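Long-range contacts in putative cytochrome P450 154A1 (Streptomyces coelicolor, PDB 1ODO), which is a bacterial member of the cytochrome P450 family, a mainly helical protein that holds a haem and is modelled with 4-phenyl-1H-imidazole bound: residues A[39-44]-A[311-316]; A[117-122]-A[364-369]; A[165-170]-A[193-198]; A[123-128]-A[142-147]. All coordinates share one frame; numbering follows the deposited sequence.

Interaction 1: residues A[39-44]-A[311-316]; sequences QAWSVS and RGEPIL
Trp41 and its neighbours pair with Pro314 to Leu316 as parallel strands, Trp41 in register with Ile315 and Ser42 with Leu316. The bond from Trp41 N to Pro314 O is 3.0 Å long and nearly straight (176°). Leu316 N returns to Trp41 O at 2.7 Å, and Val43 N closes the ladder on Leu316 O at 3.0 Å. Two CA-H...O contacts, from Ile315 to Trp41 O and from Ser42 to Leu316 O, fill in between these bonds.

Beyond the ladder, the indole of Trp41 gives its N-H to the carboxylate of Glu313, NE1 to OE1 3.0 Å. The oxygen lies in the ring plane, whereas the nitrogen stands above the carboxylate plane, the two planes being 53° apart. CG of Trp41 is anti to the carbonyl carbon (chi1 -73°); further out on the ring, CD1 lies 3.6 Å from Pro314 O. Ala40 CB presses on Pro314 CB at 3.4 Å, tighter than usual carbon contact, and Val43 CG2 lies beside Ile315 CG2 at 4.1 Å.

Further out, Glu313 OE1 also accepts from Ala310 N, Trp32 packs edge-to-face with Trp41, and Ser42 OG bonds Ser318 OG. Strands 30-35 and 292-297 flank the pair in the mixed sheet of the P450 fold. Two N-H groups thus grip one carboxylate oxygen, which would be expected to stabilise Glu313 as the anion and to fix the rotation of the buried indole.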
loop_
_atom_site.group_PDB
_atom_site.type_symbol
_atom_site.label_atom_id
_atom_site.label_comp_id
_atom_site.label_asym_id
_atom_site.label_seq_id
_atom_site.Cartn_x
_atom_site.Cartn_y
_atom_site.Cartn_z
ATOM N N GLN A 39 -6.474 -20.711 -4.054
ATOM C CA GLN A 39 -5.267 -21.026 -4.809
ATOM C C GLN A 39 -5.137 -20.102 -6.011
ATOM O O GLN A 39 -6.108 -19.843 -6.724
ATOM C CB GLN A 39 -5.278 -22.484 -5.273
ATOM C CG GLN A 39 -5.239 -23.502 -4.139
ATOM C CD GLN A 39 -6.561 -23.619 -3.409
ATOM O OE1 GLN A 39 -7.575 -23.993 -3.997
ATOM N NE2 GLN A 39 -6.558 -23.303 -2.118
ATOM N N ALA A 40 -3.928 -19.605 -6.234
ATOM C CA ALA A 40 -3.692 -18.706 -7.351
ATOM C C ALA A 40 -2.251 -18.761 -7.811
ATOM O O ALA A 40 -1.379 -19.304 -7.128
ATOM C CB ALA A 40 -4.036 -17.279 -6.945
ATOM N N TRP A 41 -2.007 -18.181 -8.976
ATOM C CA TRP A 41 -0.668 -18.153 -9.529
ATOM C C TRP A 41 0.083 -16.938 -9.009
ATOM O O TRP A 41 -0.263 -15.805 -9.344
ATOM C CB TRP A 41 -0.710 -18.064 -11.054
ATOM C CG TRP A 41 -1.137 -19.322 -11.734
ATOM C CD1 TRP A 41 -2.374 -19.604 -12.234
ATOM C CD2 TRP A 41 -0.317 -20.462 -12.017
ATOM N NE1 TRP A 41 -2.376 -20.850 -12.819
ATOM C CE2 TRP A 41 -1.127 -21.399 -12.700
ATOM C CE3 TRP A 41 1.024 -20.782 -11.762
ATOM C CZ2 TRP A 41 -0.638 -22.639 -13.135
ATOM C CZ3 TRP A 41 1.512 -22.018 -12.195
ATOM C CH2 TRP A 41 0.678 -22.930 -12.875
ATOM N N SER A 42 1.083 -17.163 -8.163
ATOM C CA SER A 42 1.867 -16.054 -7.637
ATOM C C SER A 42 2.888 -15.823 -8.740
ATOM O O SER A 42 3.547 -16.763 -9.176
ATOM C CB SER A 42 2.609 -16.442 -6.360
ATOM O OG SER A 42 3.758 -15.617 -6.197
ATOM N N VAL A 43 3.005 -14.588 -9.212
ATOM C CA VAL A 43 3.961 -14.283 -10.267
ATOM C C VAL A 43 4.994 -13.306 -9.717
ATOM O O VAL A 43 4.633 -12.244 -9.209
ATOM C CB VAL A 43 3.260 -13.644 -11.489
ATOM C CG1 VAL A 43 4.288 -13.277 -12.549
ATOM C CG2 VAL A 43 2.227 -14.607 -12.062
ATOM N N SER A 44 6.274 -13.663 -9.801
ATOM C CA SER A 44 7.321 -12.779 -9.296
ATOM C C SER A 44 8.395 -12.416 -10.324
ATOM O O SER A 44 9.398 -11.794 -9.982
ATOM C CB SER A 44 7.956 -13.365 -8.022
ATOM O OG SER A 44 8.416 -14.691 -8.220
ATOM N N ARG A 311 -8.191 -20.263 -18.179
ATOM C CA ARG A 311 -9.196 -19.209 -18.118
ATOM C C ARG A 311 -9.910 -19.351 -16.781
ATOM O O ARG A 311 -10.271 -20.457 -16.381
ATOM C CB ARG A 311 -10.217 -19.368 -19.252
ATOM C CG ARG A 311 -11.295 -18.290 -19.261
ATOM C CD ARG A 311 -12.284 -18.474 -20.406
ATOM N NE ARG A 311 -13.152 -19.628 -20.192
ATOM C CZ ARG A 311 -14.091 -20.026 -21.042
ATOM N NH1 ARG A 311 -14.289 -19.362 -22.175
ATOM N NH2 ARG A 311 -14.835 -21.088 -20.759
ATOM N N GLY A 312 -10.102 -18.235 -16.088
ATOM C CA GLY A 312 -10.779 -18.278 -14.805
ATOM C C GLY A 312 -9.902 -18.493 -13.583
ATOM O O GLY A 312 -10.386 -18.372 -12.461
ATOM N N GLU A 313 -8.624 -18.814 -13.773
ATOM C CA GLU A 313 -7.746 -19.027 -12.621
ATOM C C GLU A 313 -7.203 -17.693 -12.117
ATOM O O GLU A 313 -6.967 -16.774 -12.906
ATOM C CB GLU A 313 -6.601 -19.978 -12.980
ATOM C CG GLU A 313 -7.072 -21.389 -13.290
ATOM C CD GLU A 313 -5.932 -22.382 -13.421
ATOM O OE1 GLU A 313 -4.858 -22.005 -13.936
ATOM O OE2 GLU A 313 -6.118 -23.550 -13.024
ATOM N N PRO A 314 -7.008 -17.566 -10.793
ATOM C CA PRO A 314 -6.497 -16.323 -10.202
ATOM C C PRO A 314 -5.007 -16.098 -10.394
ATOM O O PRO A 314 -4.232 -17.043 -10.552
ATOM C CB PRO A 314 -6.857 -16.457 -8.716
ATOM C CG PRO A 314 -7.924 -17.520 -8.688
ATOM C CD PRO A 314 -7.452 -18.485 -9.734
ATOM N N ILE A 315 -4.624 -14.825 -10.344
ATOM C CA ILE A 315 -3.237 -14.405 -10.508
ATOM C C ILE A 315 -2.896 -13.434 -9.385
ATOM O O ILE A 315 -3.553 -12.405 -9.226
ATOM C CB ILE A 315 -3.041 -13.694 -11.858
ATOM C CG1 ILE A 315 -3.317 -14.675 -12.997
ATOM C CG2 ILE A 315 -1.630 -13.109 -11.948
ATOM C CD1 ILE A 315 -3.392 -14.024 -14.369
ATOM N N LEU A 316 -1.873 -13.771 -8.609
ATOM C CA LEU A 316 -1.434 -12.938 -7.494
ATOM C C LEU A 316 -0.108 -12.247 -7.810
ATOM O O LEU A 316 0.919 -12.903 -7.942
ATOM C CB LEU A 316 -1.262 -13.801 -6.241
ATOM C CG LEU A 316 -0.842 -13.079 -4.957
ATOM C CD1 LEU A 316 -2.037 -12.331 -4.368
ATOM C CD2 LEU A 316 -0.311 -14.106 -3.962
#

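Interaction 2: residues A[117-122]-A[364-369]; sequences AVEAMV and VTLALE
Leu366 projects from helix 357-374 toward helix 108-131 and meets Val118, Glu119 and Val122 there, crossing each of these side chains at about a right angle. Its CG is anti to the carbonyl carbon (chi1 -77°), and the two methyls divide the work. CD1 touches Val118 CG1 at 3.7 Å and Glu119 CG at 3.6 Å, while CD2 lies 3.7 Å from Glu119 CG and reaches on to the carboxylate carbon. The aliphatic part of Glu119 covers both ends of the leucine fork.

One turn on, Val122 has CG1 anti to its backbone N (chi1 171°). That methyl rests on the opposite backbone, 3.8 Å from Leu366 O and 3.9 Å from Ala367 CA, while CG2 faces Leu366 CB at 4.1 Å. These are the D and L helices of the P450 helical core, their segment axes 9.6 Å apart at closest, with 40° between directions. Leu148 of helix 147-157 (E) touches both Val122 and Ala367, and Met362 lies against Val118, whose side chain is about 9 Å from the haem.

With no hydrogen bond between them, the side chains meet through carbon atoms, the Glu119 carboxylate at the margin, and cohesion comes from dispersion and methyl burial.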
loop_
_atom_site.group_PDB
_atom_site.type_symbol
_atom_site.label_atom_id
_atom_site.label_comp_id
_atom_site.label_asym_id
_atom_site.label_seq_id
_atom_site.Cartn_x
_atom_site.Cartn_y
_atom_site.Cartn_z
ATOM N N ALA A 117 0.811 22.557 2.209
ATOM C CA ALA A 117 -0.028 21.992 3.257
ATOM C C ALA A 117 0.622 20.756 3.868
ATOM O O ALA A 117 0.647 20.597 5.086
ATOM C CB ALA A 117 -1.409 21.641 2.700
ATOM N N VAL A 118 1.151 19.877 3.025
ATOM C CA VAL A 118 1.791 18.665 3.527
ATOM C C VAL A 118 3.044 19.009 4.335
ATOM O O VAL A 118 3.286 18.424 5.389
ATOM C CB VAL A 118 2.143 17.700 2.370
ATOM C CG1 VAL A 118 2.826 16.442 2.917
ATOM C CG2 VAL A 118 0.869 17.320 1.620
ATOM N N GLU A 119 3.838 19.960 3.851
ATOM C CA GLU A 119 5.044 20.343 4.572
ATOM C C GLU A 119 4.669 20.839 5.966
ATOM O O GLU A 119 5.348 20.531 6.944
ATOM C CB GLU A 119 5.804 21.446 3.827
ATOM C CG GLU A 119 6.380 21.012 2.494
ATOM C CD GLU A 119 7.464 21.953 1.993
ATOM O OE1 GLU A 119 8.491 22.096 2.694
ATOM O OE2 GLU A 119 7.291 22.543 0.904
ATOM N N ALA A 120 3.585 21.608 6.045
ATOM C CA ALA A 120 3.117 22.146 7.319
ATOM C C ALA A 120 2.754 21.004 8.262
ATOM O O ALA A 120 3.100 21.031 9.444
ATOM C CB ALA A 120 1.910 23.057 7.092
ATOM N N MET A 121 2.052 20.003 7.739
ATOM C CA MET A 121 1.653 18.854 8.548
ATOM C C MET A 121 2.892 18.125 9.057
ATOM O O MET A 121 2.955 17.714 10.220
ATOM C CB MET A 121 0.800 17.890 7.720
ATOM C CG MET A 121 -0.566 18.431 7.349
ATOM S SD MET A 121 -1.412 17.351 6.170
ATOM C CE MET A 121 -2.367 18.535 5.225
ATOM N N VAL A 122 3.875 17.956 8.178
ATOM C CA VAL A 122 5.108 17.277 8.549
ATOM C C VAL A 122 5.843 18.058 9.640
ATOM O O VAL A 122 6.287 17.486 10.635
ATOM C CB VAL A 122 6.045 17.108 7.329
ATOM C CG1 VAL A 122 7.400 16.591 7.783
ATOM C CG2 VAL A 122 5.424 16.119 6.328
ATOM N N VAL A 364 6.548 10.814 2.029
ATOM C CA VAL A 364 7.744 10.181 2.567
ATOM C C VAL A 364 9.009 11.016 2.414
ATOM O O VAL A 364 9.795 11.128 3.355
ATOM C CB VAL A 364 7.978 8.799 1.928
ATOM C CG1 VAL A 364 9.154 8.110 2.600
ATOM C CG2 VAL A 364 6.720 7.947 2.056
ATOM N N THR A 365 9.217 11.603 1.241
ATOM C CA THR A 365 10.415 12.411 1.041
ATOM C C THR A 365 10.423 13.597 2.010
ATOM O O THR A 365 11.446 13.893 2.626
ATOM C CB THR A 365 10.536 12.911 -0.423
ATOM O OG1 THR A 365 9.414 13.734 -0.753
ATOM C CG2 THR A 365 10.586 11.725 -1.384
ATOM N N LEU A 366 9.278 14.256 2.161
ATOM C CA LEU A 366 9.177 15.400 3.066
ATOM C C LEU A 366 9.399 14.973 4.516
ATOM O O LEU A 366 10.111 15.643 5.272
ATOM C CB LEU A 366 7.804 16.066 2.935
ATOM C CG LEU A 366 7.591 16.954 1.706
ATOM C CD1 LEU A 366 6.171 17.485 1.707
ATOM C CD2 LEU A 366 8.589 18.110 1.729
ATOM N N ALA A 367 8.788 13.857 4.904
ATOM C CA ALA A 367 8.930 13.358 6.264
ATOM C C ALA A 367 10.396 13.068 6.578
ATOM O O ALA A 367 10.902 13.467 7.626
ATOM C CB ALA A 367 8.089 12.099 6.452
ATOM N N LEU A 368 11.085 12.390 5.665
ATOM C CA LEU A 368 12.494 12.067 5.882
ATOM C C LEU A 368 13.353 13.312 6.055
ATOM O O LEU A 368 14.137 13.403 6.997
ATOM C CB LEU A 368 13.046 11.239 4.722
ATOM C CG LEU A 368 12.493 9.823 4.562
ATOM C CD1 LEU A 368 13.147 9.165 3.354
ATOM C CD2 LEU A 368 12.762 9.013 5.824
ATOM N N GLU A 369 13.197 14.260 5.138
ATOM C CA GLU A 369 13.955 15.505 5.171
ATOM C C GLU A 369 13.776 16.245 6.489
ATOM O O GLU A 369 14.752 16.663 7.115
ATOM C CB GLU A 369 13.527 16.405 4.009
ATOM C CG GLU A 369 14.193 17.769 4.002
ATOM C CD GLU A 369 13.848 18.580 2.769
ATOM O OE1 GLU A 369 12.647 18.749 2.477
ATOM O OE2 GLU A 369 14.784 19.055 2.095
#

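Interaction 3: residues A[165-170]-A[193-198]; sequences DGFRAL and EVLDQL
Phe167 of helix 161-175 reaches into a group of aliphatic side chains on helix 181-204, and side-chain packing across the contact is apolar. Its ring atom CE2 is shared by two methyls, Val194 CG2 at 3.6 Å and Leu195 CD2 at 3.6 Å. The next ring atom, CZ, meets Leu198 CD2 at 4.0 Å, and all three methyls approach the ring obliquely. Phe167 and Val194 slide past each other in opposite directions, whereas Leu195 and Leu198 cross the phenylalanine at about a right angle. Val194 CG2, lying between its own backbone N and carbonyl carbon, also meets Leu170 CD1 tip to tip at 3.6 Å, so this one methyl touches both Phe167 and Leu170.

No hydrogen bond or salt bridge joins the two segments; within 165-170, Arg168 NH1 donates to Asp165 OD1 at 3.2 Å in a salt bridge. The oxygen lies in the guanidinium plane, but the nitrogen stands above the carboxylate plane.

The backbone around Phe167 is kinked. The two helices, F and G in P450 nomenclature, form a near-antiparallel pair over the haem pocket, the segments at 154° with 10.5 Å between axes; Phe175 of helix 161-175 lines the 4-phenyl-1H-imidazole pocket. Leu191, just before 193-198 on helix 181-204, touches both Phe167 and Leu170. Helix 229-244 packs on the same cluster, its Ile240 touching Phe167, Leu195 and Leu198, its Arg233 salt-bridged to Asp196.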
loop_
_atom_site.group_PDB
_atom_site.type_symbol
_atom_site.label_atom_id
_atom_site.label_comp_id
_atom_site.label_asym_id
_atom_site.label_seq_id
_atom_site.Cartn_x
_atom_site.Cartn_y
_atom_site.Cartn_z
ATOM N N ASP A 165 -10.284 9.316 13.891
ATOM C CA ASP A 165 -9.806 8.191 14.690
ATOM C C ASP A 165 -10.585 6.905 14.433
ATOM O O ASP A 165 -10.019 5.812 14.457
ATOM C CB ASP A 165 -9.862 8.525 16.185
ATOM C CG ASP A 165 -8.815 9.541 16.598
ATOM O OD1 ASP A 165 -7.635 9.371 16.215
ATOM O OD2 ASP A 165 -9.166 10.506 17.311
ATOM N N GLY A 166 -11.882 7.046 14.183
ATOM C CA GLY A 166 -12.732 5.896 13.929
ATOM C C GLY A 166 -12.325 4.925 12.833
ATOM O O GLY A 166 -12.682 3.750 12.891
ATOM N N PHE A 167 -11.584 5.395 11.835
ATOM C CA PHE A 167 -11.160 4.520 10.745
ATOM C C PHE A 167 -9.891 3.722 11.032
ATOM O O PHE A 167 -9.679 2.665 10.448
ATOM C CB PHE A 167 -10.938 5.334 9.463
ATOM C CG PHE A 167 -12.191 5.940 8.897
ATOM C CD1 PHE A 167 -12.508 7.271 9.141
ATOM C CD2 PHE A 167 -13.065 5.169 8.138
ATOM C CE1 PHE A 167 -13.685 7.830 8.638
ATOM C CE2 PHE A 167 -14.248 5.717 7.630
ATOM C CZ PHE A 167 -14.557 7.049 7.882
ATOM N N ARG A 168 -9.057 4.227 11.933
ATOM C CA ARG A 168 -7.801 3.571 12.285
ATOM C C ARG A 168 -7.785 2.059 12.514
ATOM O O ARG A 168 -7.111 1.326 11.783
ATOM C CB ARG A 168 -7.182 4.283 13.490
ATOM C CG ARG A 168 -6.829 5.733 13.196
ATOM C CD ARG A 168 -6.407 6.471 14.446
ATOM N NE ARG A 168 -5.209 5.901 15.049
ATOM C CZ ARG A 168 -4.701 6.307 16.209
ATOM N NH1 ARG A 168 -5.298 7.281 16.887
ATOM N NH2 ARG A 168 -3.596 5.750 16.688
ATOM N N ALA A 169 -8.507 1.586 13.523
ATOM C CA ALA A 169 -8.538 0.153 13.810
ATOM C C ALA A 169 -9.183 -0.667 12.699
ATOM O O ALA A 169 -8.821 -1.826 12.476
ATOM C CB ALA A 169 -9.268 -0.099 15.130
ATOM N N LEU A 170 -10.139 -0.062 12.004
ATOM C CA LEU A 170 -10.841 -0.738 10.922
ATOM C C LEU A 170 -9.990 -0.913 9.668
ATOM O O LEU A 170 -10.036 -1.961 9.019
ATOM C CB LEU A 170 -12.129 0.022 10.605
ATOM C CG LEU A 170 -13.049 0.163 11.823
ATOM C CD1 LEU A 170 -14.312 0.917 11.440
ATOM C CD2 LEU A 170 -13.401 -1.221 12.360
ATOM N N GLU A 193 -20.069 0.927 8.222
ATOM C CA GLU A 193 -20.876 1.725 9.127
ATOM C C GLU A 193 -20.286 3.128 9.274
ATOM O O GLU A 193 -20.998 4.119 9.103
ATOM C CB GLU A 193 -20.974 1.037 10.489
ATOM C CG GLU A 193 -21.796 1.790 11.518
ATOM C CD GLU A 193 -22.056 0.957 12.758
ATOM O OE1 GLU A 193 -21.078 0.490 13.382
ATOM O OE2 GLU A 193 -23.242 0.767 13.104
ATOM N N VAL A 194 -18.993 3.227 9.578
ATOM C CA VAL A 194 -18.387 4.550 9.724
ATOM C C VAL A 194 -18.321 5.273 8.382
ATOM O O VAL A 194 -18.293 6.501 8.338
ATOM C CB VAL A 194 -16.965 4.490 10.355
ATOM C CG1 VAL A 194 -17.077 4.173 11.840
ATOM C CG2 VAL A 194 -16.110 3.452 9.653
ATOM N N LEU A 195 -18.299 4.512 7.290
ATOM C CA LEU A 195 -18.245 5.113 5.963
ATOM C C LEU A 195 -19.607 5.733 5.671
ATOM O O LEU A 195 -19.693 6.858 5.180
ATOM C CB LEU A 195 -17.902 4.066 4.896
ATOM C CG LEU A 195 -16.425 3.653 4.836
ATOM C CD1 LEU A 195 -16.254 2.487 3.867
ATOM C CD2 LEU A 195 -15.580 4.842 4.400
ATOM N N ASP A 196 -20.675 5.004 5.981
ATOM C CA ASP A 196 -22.016 5.525 5.740
ATOM C C ASP A 196 -22.241 6.786 6.564
ATOM O O ASP A 196 -22.910 7.717 6.119
ATOM C CB ASP A 196 -23.082 4.484 6.093
ATOM C CG ASP A 196 -23.143 3.356 5.087
ATOM O OD1 ASP A 196 -22.753 3.579 3.923
ATOM O OD2 ASP A 196 -23.594 2.252 5.452
ATOM N N GLN A 197 -21.679 6.809 7.769
ATOM C CA GLN A 197 -21.813 7.957 8.656
ATOM C C GLN A 197 -21.077 9.154 8.070
ATOM O O GLN A 197 -21.545 10.293 8.161
ATOM C CB GLN A 197 -21.253 7.620 10.040
ATOM C CG GLN A 197 -22.172 6.747 10.878
ATOM C CD GLN A 197 -21.515 6.279 12.161
ATOM O OE1 GLN A 197 -20.682 6.979 12.739
ATOM N NE2 GLN A 197 -21.897 5.095 12.621
ATOM N N LEU A 198 -19.918 8.893 7.474
ATOM C CA LEU A 198 -19.127 9.955 6.871
ATOM C C LEU A 198 -19.912 10.559 5.712
ATOM O O LEU A 198 -19.985 11.780 5.567
ATOM C CB LEU A 198 -17.794 9.405 6.355
ATOM C CG LEU A 198 -16.934 10.371 5.529
ATOM C CD1 LEU A 198 -16.573 11.585 6.362
ATOM C CD2 LEU A 198 -15.673 9.658 5.054
#

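Interaction 4: residues A[123-128]-A[142-147]; sequences TGLVDR and QELAYP
Leu125 packs against Leu144 and Pro147 where the long helix 108-131 of the P450 fold meets the junction between helices 140-145 and 147-157. The compact part is apolar. Leu125 has CG anti to its carbonyl carbon (chi1 -72°), and its branches part beyond it: CD2 lies 4.0 Å from Pro147 CB, while CD1 sits 4.0 Å from the carbonyl carbon, C, of the same proline. The leucine and the proline ring cross obliquely. Nearer the backbone, Leu125 CB meets Leu144 CD1 at 4.0 Å. Leu371 of helix 357-374 packs on Leu144, and Ser370 and Arg374 of that helix reach Val126, extending the buried side of the contact. Asp127, on helix 108-131 too, makes a salt bridge with Arg374.

The other side is looser and polar. Exposed Arg128 approaches Glu143 at about a right angle, forming a salt bridge with 3.5 Å between NH2 and OE1 and no hydrogen bond. OE1 lies near the guanidinium plane at its edge, whereas the carboxylate is turned 62° from that plane.

Between the apolar and charged parts, a water links two backbone carbonyl oxygens, both acceptors, by donating one hydrogen to Leu125 O and the other to Glu143 O, each at 2.8 Å.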
loop_
_atom_site.group_PDB
_atom_site.type_symbol
_atom_site.label_atom_id
_atom_site.label_comp_id
_atom_site.label_asym_id
_atom_site.label_seq_id
_atom_site.Cartn_x
_atom_site.Cartn_y
_atom_site.Cartn_z
ATOM N N THR A 123 5.963 19.368 9.455
ATOM C CA THR A 123 6.647 20.202 10.437
ATOM C C THR A 123 5.941 20.127 11.788
ATOM O O THR A 123 6.589 20.055 12.828
ATOM C CB THR A 123 6.706 21.671 9.973
ATOM O OG1 THR A 123 7.325 21.732 8.683
ATOM C CG2 THR A 123 7.517 22.511 10.953
ATOM N N GLY A 124 4.611 20.135 11.763
ATOM C CA GLY A 124 3.850 20.065 12.997
ATOM C C GLY A 124 4.132 18.792 13.773
ATOM O O GLY A 124 4.336 18.821 14.988
ATOM N N LEU A 125 4.138 17.663 13.073
ATOM C CA LEU A 125 4.399 16.382 13.712
ATOM C C LEU A 125 5.841 16.284 14.203
ATOM O O LEU A 125 6.109 15.693 15.249
ATOM C CB LEU A 125 4.087 15.242 12.740
ATOM C CG LEU A 125 2.593 15.030 12.473
ATOM C CD1 LEU A 125 2.408 14.052 11.320
ATOM C CD2 LEU A 125 1.912 14.511 13.740
ATOM N N VAL A 126 6.774 16.856 13.451
ATOM C CA VAL A 126 8.171 16.805 13.861
ATOM C C VAL A 126 8.381 17.737 15.055
ATOM O O VAL A 126 9.122 17.404 15.978
ATOM C CB VAL A 126 9.116 17.180 12.697
ATOM C CG1 VAL A 126 10.564 17.214 13.182
ATOM C CG2 VAL A 126 8.971 16.153 11.579
ATOM N N ASP A 127 7.719 18.894 15.048
ATOM C CA ASP A 127 7.854 19.839 16.155
ATOM C C ASP A 127 7.397 19.150 17.437
ATOM O O ASP A 127 8.021 19.294 18.490
ATOM C CB ASP A 127 6.988 21.084 15.940
ATOM C CG ASP A 127 7.550 22.018 14.894
ATOM O OD1 ASP A 127 8.775 21.994 14.662
ATOM O OD2 ASP A 127 6.761 22.793 14.316
ATOM N N ARG A 128 6.298 18.404 17.340
ATOM C CA ARG A 128 5.751 17.687 18.486
ATOM C C ARG A 128 6.776 16.716 19.049
ATOM O O ARG A 128 6.905 16.569 20.262
ATOM C CB ARG A 128 4.493 16.919 18.086
ATOM C CG ARG A 128 3.238 17.765 17.988
ATOM C CD ARG A 128 2.120 16.964 17.346
ATOM N NE ARG A 128 2.129 15.571 17.791
ATOM C CZ ARG A 128 1.312 14.631 17.326
ATOM N NH1 ARG A 128 0.413 14.933 16.398
ATOM N NH2 ARG A 128 1.395 13.388 17.784
ATOM N N GLN A 142 4.064 5.226 15.593
ATOM C CA GLN A 142 2.863 5.844 16.142
ATOM C C GLN A 142 2.895 7.373 16.189
ATOM O O GLN A 142 1.860 8.019 16.040
ATOM C CB GLN A 142 2.602 5.324 17.560
ATOM C CG GLN A 142 2.290 3.838 17.652
ATOM C CD GLN A 142 1.098 3.441 16.805
ATOM O OE1 GLN A 142 0.059 4.102 16.828
ATOM N NE2 GLN A 142 1.240 2.354 16.053
ATOM N N GLU A 143 4.074 7.954 16.390
ATOM C CA GLU A 143 4.190 9.406 16.462
ATOM C C GLU A 143 4.432 10.166 15.161
ATOM O O GLU A 143 4.297 11.391 15.130
ATOM C CB GLU A 143 5.266 9.784 17.486
ATOM C CG GLU A 143 4.986 9.243 18.886
ATOM C CD GLU A 143 3.581 9.572 19.362
ATOM O OE1 GLU A 143 3.195 10.755 19.293
ATOM O OE2 GLU A 143 2.861 8.649 19.805
ATOM N N LEU A 144 4.781 9.459 14.088
ATOM C CA LEU A 144 5.027 10.122 12.809
ATOM C C LEU A 144 4.495 9.355 11.602
ATOM O O LEU A 144 3.697 9.879 10.826
ATOM C CB LEU A 144 6.530 10.374 12.611
ATOM C CG LEU A 144 6.914 10.982 11.253
ATOM C CD1 LEU A 144 6.272 12.360 11.112
ATOM C CD2 LEU A 144 8.426 11.089 11.127
ATOM N N ALA A 145 4.941 8.113 11.449
ATOM C CA ALA A 145 4.522 7.273 10.329
ATOM C C ALA A 145 3.007 7.135 10.147
ATOM O O ALA A 145 2.505 7.242 9.029
ATOM C CB ALA A 145 5.174 5.885 10.452
ATOM N N TYR A 146 2.281 6.903 11.235
ATOM C CA TYR A 146 0.830 6.755 11.157
ATOM C C TYR A 146 0.045 8.063 11.019
ATOM O O TYR A 146 -0.794 8.196 10.128
ATOM C CB TYR A 146 0.304 5.983 12.377
ATOM C CG TYR A 146 0.122 4.492 12.149
ATOM C CD1 TYR A 146 0.761 3.555 12.965
ATOM C CD2 TYR A 146 -0.711 4.020 11.133
ATOM C CE1 TYR A 146 0.576 2.183 12.775
ATOM C CE2 TYR A 146 -0.903 2.651 10.934
ATOM C CZ TYR A 146 -0.258 1.740 11.757
ATOM O OH TYR A 146 -0.439 0.389 11.554
ATOM N N PRO A 147 0.307 9.049 11.892
ATOM C CA PRO A 147 -0.430 10.316 11.803
ATOM C C PRO A 147 -0.275 11.180 10.549
ATOM O O PRO A 147 -1.231 11.841 10.145
ATOM C CB PRO A 147 -0.001 11.054 13.075
ATOM C CG PRO A 147 1.387 10.541 13.311
ATOM C CD PRO A 147 1.233 9.059 13.039
HETATM O O HOH W 1 4.526 13.762 16.521
#

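How the interactions relate
Interactions 2 and 4 are neighbours: their centres are 10 Å apart and both use helix 108-131, whose successive segments 117-122 and 123-128 pack on helix 357-374 and on the 142-147 region. Interaction 3 lies 22 Å from interaction 4, centre to centre, and the two just touch through Arg168 and Gln142. Interaction 1, in the mixed sheet, is 32 to 39 Å from the others, on the opposite side of the chain's centre from interactions 2 and 4. Along the chain, interactions 1 and 2 interlock with alternating segments, while interaction 4 and then interaction 3 fall inside both loops. The long-range pairs thus tie early to late sequence, and the shorter-range ones build the helical part between.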